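Malonate decarboxylase subunit alpha (Acinetobacter baumannii ATCC 17978, PDB 6MPR) probably serves as the acyl-carrier-protein transferase subunit of malonate decarboxylase, exchanging acetyl for malonyl on the carrier protein so that malonate can be decarboxylated. Local coordinates at residues Q169-G175 with P210-A216; A250-I254 with A276-L281; L281-E286 with E311-V315; H376-K382 with L449-V454; T444-R448 with A501-I506. All coordinates share one frame; numbering follows the deposited sequence. Where two conformers were deposited one is given.

Contact 1. Residues Q169-G175 with P210-A216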
# COMPACT_ATOMS: atom_id res chain seq x y z
N GLN A 169 9.10 11.81 -28.18
CA GLN A 169 7.84 11.10 -28.07
C GLN A 169 7.18 11.28 -26.71
O GLN A 169 5.99 10.97 -26.56
CB GLN A 169 8.05 9.60 -28.33
CG GLN A 169 8.22 9.26 -29.80
CD GLN A 169 6.93 9.43 -30.56
OE1 GLN A 169 6.02 8.61 -30.44
NE2 GLN A 169 6.83 10.51 -31.34
N GLY A 170 7.92 11.75 -25.71
CA GLY A 170 7.41 11.86 -24.36
C GLY A 170 7.81 10.75 -23.41
O GLY A 170 7.30 10.70 -22.29
N ASN A 171 8.69 9.83 -23.83
CA ASN A 171 9.32 8.93 -22.87
C ASN A 171 10.15 9.74 -21.87
O ASN A 171 10.89 10.63 -22.27
CB ASN A 171 10.23 7.93 -23.60
CG ASN A 171 9.46 6.95 -24.46
OD1 ASN A 171 8.67 6.15 -23.96
ND2 ASN A 171 9.72 6.98 -25.77
N ILE A 172 10.04 9.41 -20.58
CA ILE A 172 10.70 10.18 -19.53
C ILE A 172 11.70 9.31 -18.80
O ILE A 172 11.39 8.17 -18.42
CB ILE A 172 9.70 10.77 -18.51
CG1 ILE A 172 8.47 11.38 -19.20
CG2 ILE A 172 10.40 11.84 -17.68
CD1 ILE A 172 8.77 12.64 -20.01
N TYR A 173 12.88 9.86 -18.57
CA TYR A 173 13.84 9.31 -17.62
C TYR A 173 13.75 10.11 -16.33
O TYR A 173 13.99 11.33 -16.34
CB TYR A 173 15.25 9.34 -18.19
CG TYR A 173 16.32 8.97 -17.19
CD1 TYR A 173 16.32 7.71 -16.60
CD2 TYR A 173 17.32 9.87 -16.82
CE1 TYR A 173 17.29 7.36 -15.67
CE2 TYR A 173 18.29 9.54 -15.90
CZ TYR A 173 18.27 8.28 -15.33
OH TYR A 173 19.23 7.93 -14.40
N THR A 174 13.35 9.46 -15.23
CA THR A 174 13.30 10.10 -13.92
C THR A 174 14.40 9.64 -12.96
O THR A 174 14.70 10.35 -11.99
CB THR A 174 11.93 9.87 -13.25
OG1 THR A 174 11.61 8.47 -13.23
CG2 THR A 174 10.83 10.58 -14.02
N GLY A 175 14.98 8.46 -13.18
CA GLY A 175 16.22 8.06 -12.54
C GLY A 175 16.15 7.96 -11.03
O GLY A 175 15.15 7.50 -10.45
N PRO A 210 18.85 7.10 -20.54
CA PRO A 210 19.44 6.01 -19.74
C PRO A 210 18.48 4.84 -19.59
O PRO A 210 18.87 3.68 -19.77
CB PRO A 210 19.76 6.71 -18.42
CG PRO A 210 20.07 8.15 -18.85
CD PRO A 210 19.01 8.42 -19.90
N ARG A 211 17.21 5.13 -19.31
CA ARG A 211 16.13 4.16 -19.38
C ARG A 211 14.83 4.94 -19.49
O ARG A 211 14.79 6.16 -19.28
CB ARG A 211 16.12 3.25 -18.15
CG ARG A 211 15.89 4.02 -16.85
CD ARG A 211 15.89 3.09 -15.63
NE ARG A 211 15.50 3.81 -14.42
CZ ARG A 211 16.31 4.07 -13.40
NH1 ARG A 211 17.58 3.65 -13.43
NH2 ARG A 211 15.84 4.73 -12.35
N VAL A 212 13.75 4.22 -19.78
CA VAL A 212 12.41 4.78 -19.78
C VAL A 212 11.76 4.45 -18.44
O VAL A 212 11.53 3.28 -18.13
CB VAL A 212 11.55 4.25 -20.94
CG1 VAL A 212 10.16 4.85 -20.87
CG2 VAL A 212 12.20 4.58 -22.30
N ASP A 213 11.48 5.48 -17.65
CA ASP A 213 10.75 5.32 -16.39
C ASP A 213 9.27 5.59 -16.54
O ASP A 213 8.46 4.98 -15.82
CB ASP A 213 11.33 6.26 -15.34
CG ASP A 213 12.70 5.84 -14.87
OD1 ASP A 213 12.80 4.73 -14.32
OD2 ASP A 213 13.67 6.60 -15.03
N ILE A 214 8.89 6.50 -17.43
CA ILE A 214 7.49 6.80 -17.73
C ILE A 214 7.35 6.65 -19.23
O ILE A 214 7.97 7.40 -19.99
CB ILE A 214 7.09 8.22 -17.31
CG1 ILE A 214 7.38 8.49 -15.83
CG2 ILE A 214 5.61 8.47 -17.65
CD1 ILE A 214 6.54 7.68 -14.88
N PRO A 215 6.54 5.70 -19.73
CA PRO A 215 6.39 5.54 -21.18
C PRO A 215 5.69 6.72 -21.84
O PRO A 215 4.84 7.39 -21.26
CB PRO A 215 5.52 4.27 -21.32
CG PRO A 215 5.45 3.66 -19.94
CD PRO A 215 5.71 4.76 -18.96
N ALA A 216 6.07 6.93 -23.11
CA ALA A 216 5.51 8.01 -23.92
C ALA A 216 3.99 8.01 -23.93
O ALA A 216 3.36 9.07 -23.97
CB ALA A 216 6.06 7.89 -25.35
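Asp213 OD2 takes two backbone N-H groups at the end of the edge strand 172-173, from Thr174 N and Gly175 N, each at 2.9 Å. Both reach the oxygen from the same face of the carboxylate. Thr174 N comes on the anti side and moderately out of plane, whereas Gly175 N arrives from above the plane along an almost straight bond (179°). The backbone forms a classic beta bulge: Asp213 and Ile214 face Ile172, whose carbonyl oxygen accepts from both of their N-H groups, Asp213 N lying 2.8 Å from Ile172 O. Ile172 N returns a bond to Ile214 O, completing an antiparallel hydrogen-bonded pair, and the two isoleucine side chains lie side by side; Ile214 packs on Pro182 and Ile185 of helix 181-189.

At the other carboxylate oxygen, Arg211 NE meets Asp213 OD1 on the syn side in a salt bridge, somewhat out of the carboxylate plane, while OD1 itself lies in the guanidinium plane. Arg347 is a second partner of OD1, and two arginines there with two N-H groups on OD2 would favour an ionised Asp213. Arg211 also pairs with Asp343. The Tyr173 ring, swung anti to its own backbone nitrogen (chi1 172°), lies with CE1 over the guanidinium face. Pro210 covers one face of this ring in a CH-pi contact, its CB 3.8 Å from the ring centroid, and Gly175 N sits over the rim of the opposite face. At the other end, Ala216 N donates to Asn171 OD1 at 2.8 Å from well above the amide carbonyl plane.

Contact 2. Residues A250-I254 with A276-L281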
# COMPACT_ATOMS: atom_id res chain seq x y z
N ALA A 250 20.48 6.22 21.06
CA ALA A 250 20.78 5.24 20.01
C ALA A 250 21.28 3.92 20.61
O ALA A 250 20.92 2.84 20.13
CB ALA A 250 21.82 5.82 19.05
N MET A 251 22.10 3.99 21.66
CA MET A 251 22.54 2.77 22.33
C MET A 251 21.35 2.00 22.90
O MET A 251 21.27 0.77 22.78
CB MET A 251 23.53 3.09 23.46
CG MET A 251 24.92 3.50 22.98
SD MET A 251 25.86 4.30 24.30
CE MET A 251 26.75 2.91 25.02
N MET A 252 20.42 2.70 23.56
CA MET A 252 19.25 2.04 24.12
C MET A 252 18.34 1.46 23.03
O MET A 252 17.76 0.39 23.22
CB MET A 252 18.49 3.02 25.01
CG MET A 252 19.29 3.39 26.26
SD MET A 252 18.27 4.21 27.51
CE MET A 252 18.07 5.84 26.79
N ALA A 253 18.19 2.16 21.90
CA ALA A 253 17.44 1.60 20.78
C ALA A 253 18.05 0.28 20.31
O ALA A 253 17.33 -0.68 20.04
CB ALA A 253 17.37 2.60 19.62
N ILE A 254 19.37 0.22 20.19
CA ILE A 254 20.01 -0.97 19.63
C ILE A 254 19.91 -2.13 20.60
O ILE A 254 19.56 -3.26 20.22
CB ILE A 254 21.47 -0.67 19.27
CG1 ILE A 254 21.51 0.29 18.09
CG2 ILE A 254 22.22 -1.98 18.99
CD1 ILE A 254 22.88 0.88 17.77
N ALA A 276 22.49 8.80 14.75
CA ALA A 276 23.38 8.21 15.74
C ALA A 276 23.26 6.69 15.75
O ALA A 276 24.28 5.99 15.87
CB ALA A 276 23.08 8.78 17.14
N ILE A 277 22.05 6.15 15.60
CA ILE A 277 21.89 4.69 15.52
C ILE A 277 22.68 4.14 14.34
O ILE A 277 23.49 3.21 14.49
CB ILE A 277 20.39 4.32 15.38
CG1 ILE A 277 19.64 4.56 16.69
CG2 ILE A 277 20.24 2.86 14.95
CD1 ILE A 277 18.15 4.31 16.56
N GLU A 278 22.46 4.71 13.15
CA GLU A 278 23.16 4.27 11.95
C GLU A 278 24.67 4.33 12.13
O GLU A 278 25.39 3.41 11.71
CB GLU A 278 22.72 5.14 10.76
CG GLU A 278 21.20 5.07 10.49
CD GLU A 278 20.67 6.16 9.57
OE1 GLU A 278 21.46 6.79 8.84
OE2 GLU A 278 19.44 6.39 9.60
N LEU A 279 25.17 5.38 12.79
CA LEU A 279 26.61 5.59 12.93
C LEU A 279 27.25 4.80 14.07
O LEU A 279 28.48 4.70 14.11
CB LEU A 279 26.92 7.08 13.10
CG LEU A 279 26.75 7.86 11.80
CD1 LEU A 279 26.86 9.37 12.04
CD2 LEU A 279 27.77 7.40 10.77
N ILE A 280 26.47 4.23 15.00
CA ILE A 280 27.08 3.41 16.03
C ILE A 280 26.79 1.93 15.85
O ILE A 280 27.31 1.12 16.62
CB ILE A 280 26.69 3.85 17.47
CG1 ILE A 280 25.23 3.53 17.79
CG2 ILE A 280 27.03 5.31 17.72
CD1 ILE A 280 24.89 3.73 19.25
N LEU A 281 26.02 1.54 14.84
CA LEU A 281 25.97 0.11 14.50
C LEU A 281 27.36 -0.48 14.31
O LEU A 281 27.65 -1.52 14.92
CB LEU A 281 25.09 -0.12 13.27
CG LEU A 281 23.59 -0.08 13.52
CD1 LEU A 281 22.89 -0.15 12.18
CD2 LEU A 281 23.18 -1.25 14.42
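Ala250 CB presses against Ile277 CG1 at 3.5 Å, tighter than usual van der Waals contact, where helices 244-261 and 272-287 cross at -70° with their local axes 9.1 Å apart. The small side chain lets the backbones come close: the CA atoms of Ala250 and Ile277 are separated by 4.7 Å. Ala250 CB also meets Ala276 CB and the end of Ile280, so one methyl sits among three residues of the opposing helix. Beside it, Ile277 extends its CD1 to Ala253 CB, at 3.6 Å, and Ala253 packs on Leu476 of strand 474-477.

Ile254 CD1 makes another close point with Ile280 CG1 at 3.5 Å, the two chains passing at a slant. Toward Leu281 the contact thins: Ile254 CD1 is 4.0 Å from Leu281 CD2, and Ile254 CG1 is 4.3 Å from Ile277 CG2. Ile280 has CG1 between its backbone nitrogen and carbonyl carbon (chi1 71°), which brings CD1 to Met251 CG, the two side chains crossing at about a right angle. This side is nevertheless buried, Met251 packing also on Ala537.

All the side chains that meet are aliphatic or methionine, so shape and dispersion join the helices here; the polar Glu278 takes no part and is hydrogen-bonded to His268, His303 and Thr305.

Contact 3. Residues L281-E286 with E311-V315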
# COMPACT_ATOMS: atom_id res chain seq x y z
N LEU A 281 26.02 1.54 14.84
CA LEU A 281 25.97 0.11 14.50
C LEU A 281 27.36 -0.48 14.31
O LEU A 281 27.65 -1.52 14.92
CB LEU A 281 25.09 -0.12 13.27
CG LEU A 281 23.59 -0.08 13.52
CD1 LEU A 281 22.89 -0.15 12.18
CD2 LEU A 281 23.18 -1.25 14.42
N PRO A 282 28.27 0.13 13.53
CA PRO A 282 29.57 -0.53 13.29
C PRO A 282 30.53 -0.44 14.47
O PRO A 282 31.62 -1.03 14.39
CB PRO A 282 30.13 0.23 12.07
CG PRO A 282 28.96 0.97 11.48
CD PRO A 282 28.11 1.30 12.65
N THR A 283 30.19 0.28 15.53
CA THR A 283 31.04 0.39 16.71
C THR A 283 30.35 -0.26 17.91
O THR A 283 30.74 -1.35 18.32
CB THR A 283 31.37 1.85 17.01
OG1 THR A 283 30.15 2.61 17.09
CG2 THR A 283 32.25 2.45 15.91
N TYR A 284 29.32 0.37 18.46
CA TYR A 284 28.60 -0.23 19.57
C TYR A 284 27.91 -1.52 19.15
O TYR A 284 27.95 -2.52 19.87
CB TYR A 284 27.59 0.78 20.12
CG TYR A 284 26.77 0.27 21.28
CD1 TYR A 284 27.38 -0.04 22.49
CD2 TYR A 284 25.39 0.14 21.18
CE1 TYR A 284 26.63 -0.48 23.57
CE2 TYR A 284 24.63 -0.31 22.25
CZ TYR A 284 25.25 -0.62 23.44
OH TYR A 284 24.50 -1.07 24.50
N GLY A 285 27.28 -1.53 17.98
CA GLY A 285 26.65 -2.75 17.51
C GLY A 285 27.65 -3.87 17.32
O GLY A 285 27.38 -5.02 17.67
N GLU A 286 28.83 -3.55 16.79
CA GLU A 286 29.89 -4.54 16.62
C GLU A 286 30.37 -5.08 17.96
O GLU A 286 30.63 -6.29 18.10
CB GLU A 286 31.06 -3.93 15.84
CG GLU A 286 32.31 -4.79 15.75
CD GLU A 286 32.08 -6.08 14.99
OE1 GLU A 286 32.84 -7.04 15.24
OE2 GLU A 286 31.15 -6.13 14.14
N GLU A 311 29.46 -0.02 4.48
CA GLU A 311 30.84 -0.43 4.18
C GLU A 311 31.31 -1.57 5.06
O GLU A 311 32.15 -2.37 4.63
CB GLU A 311 31.79 0.76 4.32
CG GLU A 311 31.54 1.87 3.30
CD GLU A 311 31.64 1.37 1.87
OE1 GLU A 311 32.73 0.93 1.46
OE2 GLU A 311 30.61 1.40 1.16
N THR A 312 30.81 -1.66 6.30
CA THR A 312 31.23 -2.73 7.19
C THR A 312 30.37 -3.97 7.10
O THR A 312 30.59 -4.92 7.86
CB THR A 312 31.26 -2.26 8.65
OG1 THR A 312 30.01 -1.64 8.98
CG2 THR A 312 32.39 -1.25 8.88
N GLY A 313 29.40 -4.00 6.19
CA GLY A 313 28.65 -5.22 5.91
C GLY A 313 27.39 -5.43 6.72
O GLY A 313 26.84 -6.54 6.69
N TRP A 314 26.89 -4.41 7.43
CA TRP A 314 25.65 -4.57 8.17
C TRP A 314 24.44 -4.54 7.25
O TRP A 314 23.47 -5.28 7.46
CB TRP A 314 25.47 -3.46 9.21
CG TRP A 314 26.37 -3.59 10.37
CD1 TRP A 314 27.71 -3.32 10.40
CD2 TRP A 314 26.01 -4.00 11.69
NE1 TRP A 314 28.21 -3.56 11.66
CE2 TRP A 314 27.18 -3.97 12.47
CE3 TRP A 314 24.81 -4.40 12.29
CZ2 TRP A 314 27.20 -4.33 13.82
CZ3 TRP A 314 24.82 -4.75 13.62
CH2 TRP A 314 26.01 -4.72 14.37
N VAL A 315 24.48 -3.68 6.24
CA VAL A 315 23.32 -3.34 5.44
C VAL A 315 23.31 -4.21 4.20
O VAL A 315 24.16 -4.05 3.31
CB VAL A 315 23.32 -1.85 5.06
CG1 VAL A 315 22.12 -1.55 4.18
CG2 VAL A 315 23.32 -0.96 6.30
O HOH W 1 30.99 -3.64 12.34
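Van der Waals packing puts the Trp314 indole against the kinked, pi-type turn of helix 272-287. Leu281 lies over one face of the ring, its CD2 3.9 Å from Trp314 CZ3, and the start of Pro282 follows over the same face near the rim. With CG beside its backbone nitrogen (chi1 -72°), the tryptophan points its six-membered ring at the turn, where Gly285 C lies at the ring edge, near its plane, 3.5 Å from Trp314 CH2. The absence of a side chain at Gly285 lets the ring come this near. Pro282 CB meanwhile rests on Thr312 OG1 at 3.6 Å, the two side chains crossing at about a right angle; the threonine hydroxyl is bonded to Pro308 O in the preceding helix.

Polar links are made through water. One molecule in the plane of the indole accepts from Trp314 NE1 at 2.9 Å and donates to Glu286 OE2 at 3.1 Å, with a further weak bond to Pro282 O.

Backbone shape brings the ring here: helix 307-311 ends in a Schellman motif in which Gly313 has positive phi, just before Trp314. The indole thus packs one face and the edge of its six-membered ring against the helix while a bridging water satisfies its sole N-H, which suits a partly buried site.

Contact 4. Residues H376-K382 with L449-V454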
# COMPACT_ATOMS: atom_id res chain seq x y z
N HIS A 376 -0.56 9.67 22.23
CA HIS A 376 -0.90 10.29 20.95
C HIS A 376 0.18 11.30 20.58
O HIS A 376 0.61 12.09 21.42
CB HIS A 376 -2.26 10.98 21.01
CG HIS A 376 -3.40 10.06 21.34
ND1 HIS A 376 -3.53 8.81 20.78
CD2 HIS A 376 -4.47 10.22 22.15
CE1 HIS A 376 -4.63 8.23 21.24
NE2 HIS A 376 -5.22 9.07 22.08
N SER A 377 0.60 11.29 19.33
CA SER A 377 1.78 12.02 18.90
C SER A 377 1.44 12.90 17.70
O SER A 377 0.75 12.47 16.78
CB SER A 377 2.91 11.05 18.54
OG SER A 377 3.31 10.27 19.66
N SER A 378 1.93 14.14 17.72
CA SER A 378 1.72 15.02 16.59
C SER A 378 2.83 16.05 16.52
O SER A 378 3.47 16.37 17.53
CB SER A 378 0.35 15.71 16.67
OG SER A 378 0.18 16.61 15.59
N THR A 379 3.07 16.56 15.31
CA THR A 379 3.96 17.70 15.13
C THR A 379 3.19 18.98 14.80
O THR A 379 3.81 20.04 14.66
CB THR A 379 4.99 17.43 14.02
OG1 THR A 379 4.31 17.12 12.80
CG2 THR A 379 5.91 16.27 14.42
N VAL A 380 1.86 18.92 14.71
CA VAL A 380 1.07 20.14 14.54
C VAL A 380 1.11 20.94 15.84
O VAL A 380 0.92 20.39 16.93
CB VAL A 380 -0.37 19.79 14.12
CG1 VAL A 380 -1.28 21.01 14.22
CG2 VAL A 380 -0.39 19.22 12.70
N THR A 381 1.40 22.23 15.73
CA THR A 381 1.32 23.14 16.87
C THR A 381 0.44 24.33 16.51
O THR A 381 0.06 24.52 15.35
CB THR A 381 2.70 23.62 17.35
OG1 THR A 381 3.41 24.23 16.26
CG2 THR A 381 3.52 22.46 17.91
N LYS A 382 0.14 25.14 17.52
CA LYS A 382 -0.80 26.24 17.35
C LYS A 382 -0.39 27.14 16.18
O LYS A 382 0.75 27.59 16.09
CB LYS A 382 -0.89 27.04 18.65
CG LYS A 382 -2.00 28.09 18.67
CD LYS A 382 -1.99 28.87 19.99
CE LYS A 382 -3.29 29.63 20.20
NZ LYS A 382 -3.63 30.51 19.04
N LEU A 449 -2.51 17.87 23.47
CA LEU A 449 -1.89 18.18 22.19
C LEU A 449 -2.42 19.49 21.62
O LEU A 449 -3.63 19.74 21.63
CB LEU A 449 -2.14 17.06 21.19
CG LEU A 449 -1.51 15.69 21.41
CD1 LEU A 449 -1.88 14.76 20.27
CD2 LEU A 449 0.02 15.78 21.54
N ASP A 450 -1.51 20.34 21.12
CA ASP A 450 -1.92 21.53 20.37
C ASP A 450 -2.87 21.16 19.25
O ASP A 450 -3.69 21.99 18.83
CB ASP A 450 -0.71 22.22 19.71
CG ASP A 450 0.10 23.07 20.66
OD1 ASP A 450 0.08 22.86 21.90
OD2 ASP A 450 0.80 23.97 20.14
N ALA A 451 -2.73 19.95 18.70
CA ALA A 451 -3.46 19.54 17.51
C ALA A 451 -4.97 19.65 17.70
O ALA A 451 -5.69 19.92 16.75
CB ALA A 451 -3.09 18.11 17.13
N ILE A 452 -5.45 19.43 18.93
CA ILE A 452 -6.90 19.48 19.17
C ILE A 452 -7.44 20.86 18.87
O ILE A 452 -8.43 21.02 18.15
CB ILE A 452 -7.23 19.05 20.60
CG1 ILE A 452 -6.72 17.63 20.89
CG2 ILE A 452 -8.73 19.17 20.81
CD1 ILE A 452 -6.68 17.32 22.36
N ASP A 453 -6.81 21.90 19.43
CA ASP A 453 -7.31 23.25 19.16
C ASP A 453 -7.04 23.68 17.72
O ASP A 453 -7.83 24.47 17.16
CB ASP A 453 -6.70 24.25 20.14
CG ASP A 453 -7.37 24.22 21.51
OD1 ASP A 453 -8.29 23.40 21.71
OD2 ASP A 453 -6.98 25.02 22.38
N VAL A 454 -5.97 23.19 17.09
CA VAL A 454 -5.77 23.50 15.68
C VAL A 454 -6.91 22.93 14.84
O VAL A 454 -7.41 23.58 13.92
CB VAL A 454 -4.40 22.99 15.18
CG1 VAL A 454 -4.33 23.13 13.67
CG2 VAL A 454 -3.27 23.77 15.82
O HOH W 2 -0.05 18.64 18.69
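Asp450 OD2 accepts the backbone N-H of Lys382 at 2.9 Å, the direct hydrogen bond between the 376-382 segment and the start of helix 450-458. The donor comes to the anti side of the carboxylate, 20° out of its plane, and the same oxygen lies 3.4 Å from Thr381 CB. A water adds a second polar link: it donates to Val380 O at 2.7 Å and accepts from Ala451 N at 3.0 Å, thereby serving an N-H of the first helical turn. Ser378 OG is anti to its own nitrogen (chi1 177°), and from there it accepts from Val380 N in an ST turn, which bends the chain as it leaves strand 377-378 of the two-stranded antiparallel hairpin; the same hydroxyl is bonded to Pro464 O.

The remaining contacts are van der Waals. Val380 CG1 slants across Val454, 3.8 Å from its CG1, while Val454 CG2 reaches Thr381 O and Lys382 CA. Ala451 CB faces Ser378 OG. At the strand end, both Leu449 methyls approach His376 O from one side, with CD2 at 3.7 Å, and CD1 also touches His376 CB. The imidazole is held by Gly469 N at its ND1, and His376 also packs on Leu423 of the second subunit.

Contact 5. Residues T444-R448 with A501-I506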
# COMPACT_ATOMS: atom_id res chain seq x y z
N THR A 444 8.21 18.00 25.27
CA THR A 444 7.62 17.06 24.32
C THR A 444 6.34 16.47 24.88
O THR A 444 5.34 16.34 24.17
CB THR A 444 8.61 15.94 24.01
OG1 THR A 444 9.81 16.51 23.48
CG2 THR A 444 7.99 14.98 23.02
N PHE A 445 6.35 16.12 26.15
CA PHE A 445 5.22 15.49 26.79
C PHE A 445 4.31 16.56 27.37
O PHE A 445 4.75 17.39 28.17
CB PHE A 445 5.72 14.49 27.84
CG PHE A 445 6.46 13.35 27.24
CD1 PHE A 445 5.78 12.28 26.67
CD2 PHE A 445 7.85 13.37 27.16
CE1 PHE A 445 6.45 11.24 26.08
CE2 PHE A 445 8.54 12.33 26.56
CZ PHE A 445 7.84 11.25 26.02
N VAL A 446 3.05 16.57 26.91
CA VAL A 446 2.07 17.59 27.25
C VAL A 446 0.77 16.92 27.68
O VAL A 446 0.43 15.84 27.20
CB VAL A 446 1.79 18.54 26.07
CG1 VAL A 446 3.04 19.34 25.71
CG2 VAL A 446 1.27 17.75 24.87
N ASP A 447 0.03 17.60 28.56
CA ASP A 447 -1.29 17.10 28.95
C ASP A 447 -2.27 17.13 27.78
O ASP A 447 -3.14 16.26 27.68
CB ASP A 447 -1.84 17.92 30.11
CG ASP A 447 -1.08 17.69 31.41
OD1 ASP A 447 -0.56 16.57 31.62
OD2 ASP A 447 -1.01 18.63 32.23
N ARG A 448 -2.14 18.11 26.89
CA ARG A 448 -3.08 18.28 25.79
C ARG A 448 -2.32 18.65 24.53
O ARG A 448 -1.57 19.63 24.52
CB ARG A 448 -4.11 19.38 26.12
CG ARG A 448 -5.08 19.75 25.02
CD ARG A 448 -5.83 21.03 25.38
NE ARG A 448 -6.81 21.42 24.37
CZ ARG A 448 -8.06 20.96 24.34
NH1 ARG A 448 -8.47 20.09 25.26
NH2 ARG A 448 -8.90 21.36 23.39
N ALA A 501 9.47 10.34 31.16
CA ALA A 501 9.16 11.67 30.66
C ALA A 501 9.93 12.79 31.35
O ALA A 501 9.64 13.97 31.11
CB ALA A 501 7.65 11.92 30.76
N GLY A 502 10.93 12.47 32.17
CA GLY A 502 11.79 13.51 32.72
C GLY A 502 11.04 14.48 33.61
O GLY A 502 10.18 14.09 34.41
N VAL A 503 11.37 15.77 33.50
CA VAL A 503 10.74 16.79 34.34
C VAL A 503 9.70 17.60 33.57
O VAL A 503 9.36 18.71 33.99
CB VAL A 503 11.78 17.70 35.01
CG1 VAL A 503 12.70 16.90 35.92
CG2 VAL A 503 12.60 18.47 33.98
N THR A 504 9.17 17.06 32.47
CA THR A 504 7.92 17.59 31.91
C THR A 504 6.80 17.44 32.94
O THR A 504 6.97 16.81 33.99
CB THR A 504 7.53 16.84 30.64
OG1 THR A 504 7.25 15.47 30.96
CG2 THR A 504 8.65 16.89 29.61
N SER A 505 5.63 18.01 32.63
CA SER A 505 4.52 17.92 33.58
C SER A 505 4.14 16.46 33.84
O SER A 505 3.91 16.07 34.99
CB SER A 505 3.32 18.73 33.08
OG SER A 505 2.79 18.19 31.88
N ILE A 506 4.13 15.65 32.79
CA ILE A 506 3.85 14.22 32.94
C ILE A 506 4.96 13.54 33.74
O ILE A 506 4.68 12.74 34.65
CB ILE A 506 3.64 13.59 31.56
CG1 ILE A 506 2.41 14.22 30.89
CG2 ILE A 506 3.49 12.08 31.66
CD1 ILE A 506 2.16 13.77 29.45
O HOH W 3 4.56 19.43 29.77
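Mostly apolar packing with a single water bridge joins the loop leading into helix 450-458 to the turn that precedes helix 505-508. That turn is a type II' beta turn from Ala501 to Thr504, and Thr504 occupies the N-cap position of the short, weakly bonded helix. Its hydroxyl donates to Ala501 O at 2.8 Å across the turn and accepts from Gly507 N, so one side chain ties the turn to the first helical residues. Having OG1 between the backbone nitrogen and the carbonyl carbon (chi1 65°) allows it to make both bonds.

Phe445 carries the largest share of the packing. Ala501 CB stands over one face of its ring, displaced toward the rim, in a CH-pi contact of 4.2 Å from CB to the ring centroid. Thr504 OG1 lies 3.6 Å from Phe445 CB, nearer the root of the side chain. Elsewhere the phenylalanine touches Leu475 and Thr477 of strand 474-477 and Ile497 of helix 490-499, which places it between the sheet and the helical layer. Ile506 follows along the loop: its CD1 is 4.0 Å from Phe445 CB and 3.5 Å from Val446 O, and the rest of its chain slides past Asp447 in the opposite direction.

Toward the exposed side the contact becomes polar. Asp447 OD1 approaches Ser505 OG to 3.7 Å, too long for a firm link. The bridging water donates to Phe445 O at 2.6 Å and also bonds Ser505 OG, 3.0 Å away.

How the contacts relate
Along the chain contact 1 closes first, contacts 2 and 3 follow in series, and contacts 4 and 5 interleave their segments. Contact 1 stands apart, its centre about 37 to 51 Å from the others, on edge strand 172-173 of the three-stranded sheet. Contacts 2 and 3 share Leu281 and helix 272-287, centres about 10 Å apart, so one helix packs on helix 244-261 and on the loop after helix 307-311. Contacts 4 and 5, about 14 Å between centres, are joined by the Arg448-Asp453 salt bridge. Contacts 1 and 4, on opposite sides of the chain's centre, both touch the second subunit, as contacts 3 and 5 do through one residue each, so the interface is widespread.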